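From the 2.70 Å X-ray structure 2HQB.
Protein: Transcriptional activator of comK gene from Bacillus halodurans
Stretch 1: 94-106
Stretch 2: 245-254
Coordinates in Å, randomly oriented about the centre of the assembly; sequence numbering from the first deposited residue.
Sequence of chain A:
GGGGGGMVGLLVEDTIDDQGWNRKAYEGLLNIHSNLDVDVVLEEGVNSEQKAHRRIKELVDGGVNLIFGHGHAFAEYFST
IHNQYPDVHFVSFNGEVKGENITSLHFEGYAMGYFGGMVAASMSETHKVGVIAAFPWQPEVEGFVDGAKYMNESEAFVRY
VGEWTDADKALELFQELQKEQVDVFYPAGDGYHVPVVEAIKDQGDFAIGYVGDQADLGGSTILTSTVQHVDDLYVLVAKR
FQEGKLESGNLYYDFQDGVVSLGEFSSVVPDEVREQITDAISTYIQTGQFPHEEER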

# COMPACT_ATOMS: atom_id res chain seq x y z
N ASN A 94 -0.96 -10.41 1.47
CA ASN A 94 -1.85 -10.23 2.63
C ASN A 94 -2.52 -11.34 3.39
O ASN A 94 -3.17 -11.06 4.40
CB ASN A 94 -2.97 -9.23 2.34
CG ASN A 94 -2.47 -7.87 2.10
OD1 ASN A 94 -1.38 -7.50 2.54
ND2 ASN A 94 -3.26 -7.08 1.38
N GLY A 95 -2.46 -12.58 2.98
CA GLY A 95 -3.16 -13.53 3.84
C GLY A 95 -2.29 -14.01 4.99
O GLY A 95 -1.21 -13.47 5.25
N GLU A 96 -2.76 -15.02 5.70
CA GLU A 96 -2.00 -15.61 6.79
C GLU A 96 -1.65 -16.99 6.23
O GLU A 96 -2.54 -17.73 5.79
CB GLU A 96 -2.88 -15.71 8.06
CG GLU A 96 -4.29 -16.33 7.81
CD GLU A 96 -5.17 -16.49 9.08
OE1 GLU A 96 -4.77 -17.25 10.00
OE2 GLU A 96 -6.27 -15.88 9.14
N VAL A 97 -0.38 -17.36 6.24
CA VAL A 97 -0.01 -18.66 5.66
C VAL A 97 1.00 -19.48 6.51
O VAL A 97 1.83 -18.90 7.22
CB VAL A 97 0.48 -18.39 4.20
CG1 VAL A 97 1.98 -18.64 4.04
CG2 VAL A 97 -0.35 -19.18 3.25
N LYS A 98 0.89 -20.81 6.48
CA LYS A 98 1.83 -21.66 7.24
C LYS A 98 2.29 -22.80 6.33
O LYS A 98 1.48 -23.53 5.75
CB LYS A 98 1.17 -22.26 8.51
CG LYS A 98 0.72 -23.72 8.31
CD LYS A 98 -0.28 -24.24 9.34
CE LYS A 98 -0.86 -25.58 8.88
NZ LYS A 98 -2.19 -25.85 9.48
N GLY A 99 3.59 -22.97 6.19
CA GLY A 99 4.03 -24.04 5.33
C GLY A 99 5.39 -23.75 4.78
O GLY A 99 6.03 -22.75 5.13
N GLU A 100 5.85 -24.61 3.89
CA GLU A 100 7.15 -24.40 3.37
C GLU A 100 7.20 -23.77 2.01
O GLU A 100 8.00 -22.87 1.82
CB GLU A 100 7.95 -25.69 3.39
CG GLU A 100 8.80 -25.84 4.63
CD GLU A 100 10.27 -26.05 4.28
OE1 GLU A 100 10.56 -27.06 3.58
OE2 GLU A 100 11.12 -25.22 4.68
N ASN A 101 6.38 -24.18 1.06
CA ASN A 101 6.45 -23.54 -0.26
C ASN A 101 5.35 -22.47 -0.41
O ASN A 101 4.83 -22.25 -1.50
CB ASN A 101 6.27 -24.60 -1.32
CG ASN A 101 4.96 -25.25 -1.19
OD1 ASN A 101 4.35 -25.16 -0.14
ND2 ASN A 101 4.50 -25.92 -2.25
N ILE A 102 5.03 -21.80 0.69
CA ILE A 102 4.00 -20.79 0.72
C ILE A 102 4.47 -19.63 1.59
O ILE A 102 4.98 -19.85 2.68
CB ILE A 102 2.68 -21.42 1.23
CG1 ILE A 102 1.50 -20.53 0.91
CG2 ILE A 102 2.74 -21.67 2.71
CD1 ILE A 102 0.18 -21.32 0.89
N THR A 103 4.31 -18.41 1.08
CA THR A 103 4.70 -17.19 1.76
C THR A 103 3.56 -16.15 1.70
O THR A 103 2.57 -16.35 0.98
CB THR A 103 5.92 -16.60 1.06
OG1 THR A 103 6.97 -17.56 1.10
CG2 THR A 103 6.40 -15.29 1.72
N SER A 104 3.66 -15.07 2.47
CA SER A 104 2.65 -14.00 2.42
C SER A 104 3.37 -12.68 2.64
O SER A 104 4.29 -12.57 3.44
CB SER A 104 1.55 -14.17 3.48
OG SER A 104 1.92 -13.62 4.72
N LEU A 105 2.93 -11.68 1.91
CA LEU A 105 3.56 -10.38 2.00
C LEU A 105 2.64 -9.36 2.66
O LEU A 105 1.43 -9.35 2.38
CB LEU A 105 3.92 -9.94 0.58
CG LEU A 105 4.71 -10.99 -0.19
CD1 LEU A 105 4.86 -10.56 -1.61
CD2 LEU A 105 6.08 -11.14 0.45
N HIS A 106 3.22 -8.51 3.50
CA HIS A 106 2.46 -7.45 4.17
C HIS A 106 3.25 -6.14 4.24
O HIS A 106 4.46 -6.13 4.48
CB HIS A 106 2.13 -7.86 5.59
CG HIS A 106 1.42 -9.17 5.68
ND1 HIS A 106 0.05 -9.26 5.79
CD2 HIS A 106 1.90 -10.43 5.72
CE1 HIS A 106 -0.28 -10.53 5.89
NE2 HIS A 106 0.82 -11.26 5.86
N LYS A 245 17.12 -17.91 -1.65
CA LYS A 245 16.93 -17.29 -0.34
C LYS A 245 15.53 -16.68 -0.01
O LYS A 245 15.48 -15.60 0.58
CB LYS A 245 18.02 -16.24 -0.15
CG LYS A 245 18.29 -15.83 1.32
CD LYS A 245 19.45 -14.79 1.44
CE LYS A 245 19.81 -14.42 2.90
NZ LYS A 245 20.59 -13.14 2.96
N LEU A 246 14.41 -17.32 -0.38
CA LEU A 246 13.09 -16.77 -0.04
C LEU A 246 12.39 -17.55 1.06
O LEU A 246 12.00 -18.71 0.87
CB LEU A 246 12.13 -16.71 -1.25
CG LEU A 246 10.67 -16.26 -0.90
CD1 LEU A 246 10.61 -14.81 -0.51
CD2 LEU A 246 9.77 -16.46 -2.09
N GLU A 247 12.19 -16.90 2.20
CA GLU A 247 11.53 -17.52 3.32
C GLU A 247 10.11 -17.95 3.04
O GLU A 247 9.55 -17.70 1.97
CB GLU A 247 11.50 -16.59 4.52
CG GLU A 247 12.86 -16.10 4.90
CD GLU A 247 12.87 -15.52 6.28
OE1 GLU A 247 12.32 -16.17 7.19
OE2 GLU A 247 13.44 -14.41 6.46
N SER A 248 9.52 -18.59 4.04
CA SER A 248 8.15 -19.06 3.96
C SER A 248 7.43 -18.41 5.11
O SER A 248 8.07 -17.85 6.02
CB SER A 248 8.11 -20.59 4.08
OG SER A 248 8.98 -21.03 5.11
N GLY A 249 6.10 -18.45 5.06
CA GLY A 249 5.31 -17.83 6.09
C GLY A 249 5.06 -16.35 5.83
O GLY A 249 5.33 -15.85 4.74
N ASN A 250 4.58 -15.65 6.84
CA ASN A 250 4.25 -14.24 6.71
C ASN A 250 5.39 -13.26 6.90
O ASN A 250 5.94 -13.14 7.97
CB ASN A 250 3.13 -13.93 7.69
CG ASN A 250 2.16 -15.09 7.84
OD1 ASN A 250 1.67 -15.66 6.85
ND2 ASN A 250 1.88 -15.46 9.07
N LEU A 251 5.71 -12.54 5.83
CA LEU A 251 6.78 -11.56 5.87
C LEU A 251 6.24 -10.13 5.95
O LEU A 251 5.25 -9.82 5.32
CB LEU A 251 7.65 -11.73 4.63
CG LEU A 251 8.02 -13.19 4.32
CD1 LEU A 251 9.26 -13.20 3.43
CD2 LEU A 251 8.26 -13.99 5.59
N TYR A 252 6.90 -9.26 6.71
CA TYR A 252 6.45 -7.87 6.84
C TYR A 252 7.45 -6.86 6.35
O TYR A 252 8.62 -6.93 6.72
CB TYR A 252 6.09 -7.58 8.29
CG TYR A 252 4.82 -8.25 8.70
CD1 TYR A 252 4.79 -9.62 9.02
CD2 TYR A 252 3.61 -7.54 8.67
CE1 TYR A 252 3.58 -10.28 9.29
CE2 TYR A 252 2.39 -8.18 8.93
CZ TYR A 252 2.38 -9.55 9.24
OH TYR A 252 1.15 -10.18 9.46
N TYR A 253 7.00 -5.91 5.53
CA TYR A 253 7.90 -4.89 4.96
C TYR A 253 7.54 -3.47 5.35
O TYR A 253 6.36 -3.13 5.48
CB TYR A 253 7.92 -5.05 3.45
CG TYR A 253 8.30 -6.46 3.03
CD1 TYR A 253 7.43 -7.53 3.23
CD2 TYR A 253 9.52 -6.71 2.47
CE1 TYR A 253 7.79 -8.82 2.86
CE2 TYR A 253 9.89 -7.99 2.10
CZ TYR A 253 9.03 -9.04 2.29
OH TYR A 253 9.44 -10.30 1.93
N ASP A 254 8.55 -2.63 5.54
CA ASP A 254 8.33 -1.25 5.98
C ASP A 254 9.42 -0.35 5.43
O ASP A 254 10.10 -0.73 4.48
CB ASP A 254 8.36 -1.20 7.51
CG ASP A 254 7.64 -0.01 8.08
OD1 ASP A 254 7.32 0.92 7.31
OD2 ASP A 254 7.41 0.00 9.31

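Two segments, 94-106 and 245-254, whose touching residues are at least 143 positions apart in sequence, meet edge to edge as parallel β-strands, 102-106 beside 249-253, burying 645 Å² summed over both sides. The backbone ladder follows the parallel pattern, in which alternate residues of one strand bond to two residues of the other. Gly249 N donates to Ile102 O (3.0 Å) and Ser104 N to Gly249 O (2.9 Å); Leu251 N then donates to Ser104 O (2.8 Å) and Tyr253 N to His106 O (2.8 Å), both nearly straight. The remaining rung, His106 N to Leu251 O, is 3.0 Å long but bent to 128° at the hydrogen, and so weak. Ser104 and His106 thus use both their N and O atoms toward the partner strand, whereas Thr103 and Leu105 pair in register with Gly249 and Leu251 without such bonds.

Side chains extend the polar network at the start of the ladder. Asn250 OD1 accepts from Val97 N (2.7 Å, 164°) and from Ser104 OG (3.0 Å), so a single carbonyl oxygen ties the loop before strand 102-106 to the strand itself. Ser104 OG in turn accepts from His106 NE2 (2.8 Å), completing a relay from imidazole through hydroxyl to amide along the sheet face that carries Ser104, His106, Asn250 and Tyr252. Thr103 OG1, on the other face, donates to Glu247 O (2.7 Å), fastening the strand to the backbone that leads into Gly249. At Gly249, phi/psi of 86/-167° would jam a CB against the carbonyl O of Ser248, a constraint that by itself calls for glycine. Close by, Ser248 CB packs 3.2 Å from both Gly99 O and Glu100 O.

Aromatic packing reinforces the far end. The His106 and Tyr252 rings form an offset stack, their centroids 4.4 Å apart and their planes only 9° from parallel; Tyr252 CZ lies over one face of the imidazole, while His106 CG lies over one face of the phenol ring. His106 CB also approaches Tyr252 CE2 to 3.4 Å. His106 has the largest area covered by the opposing stretch, 108 Å².

The Thr103 and Leu105 face is more apolar. Thr103 CG2 rests 3.7 Å from Leu251 CG, and the end of Leu105 reaches across so that its CD2 lies 3.8 Å from Tyr253 CE1. A CA-H...O contact from Thr103 CA to Gly249 O (3.3 Å) supplements the ladder, as does another from Tyr252 CA to His106 O (3.5 Å).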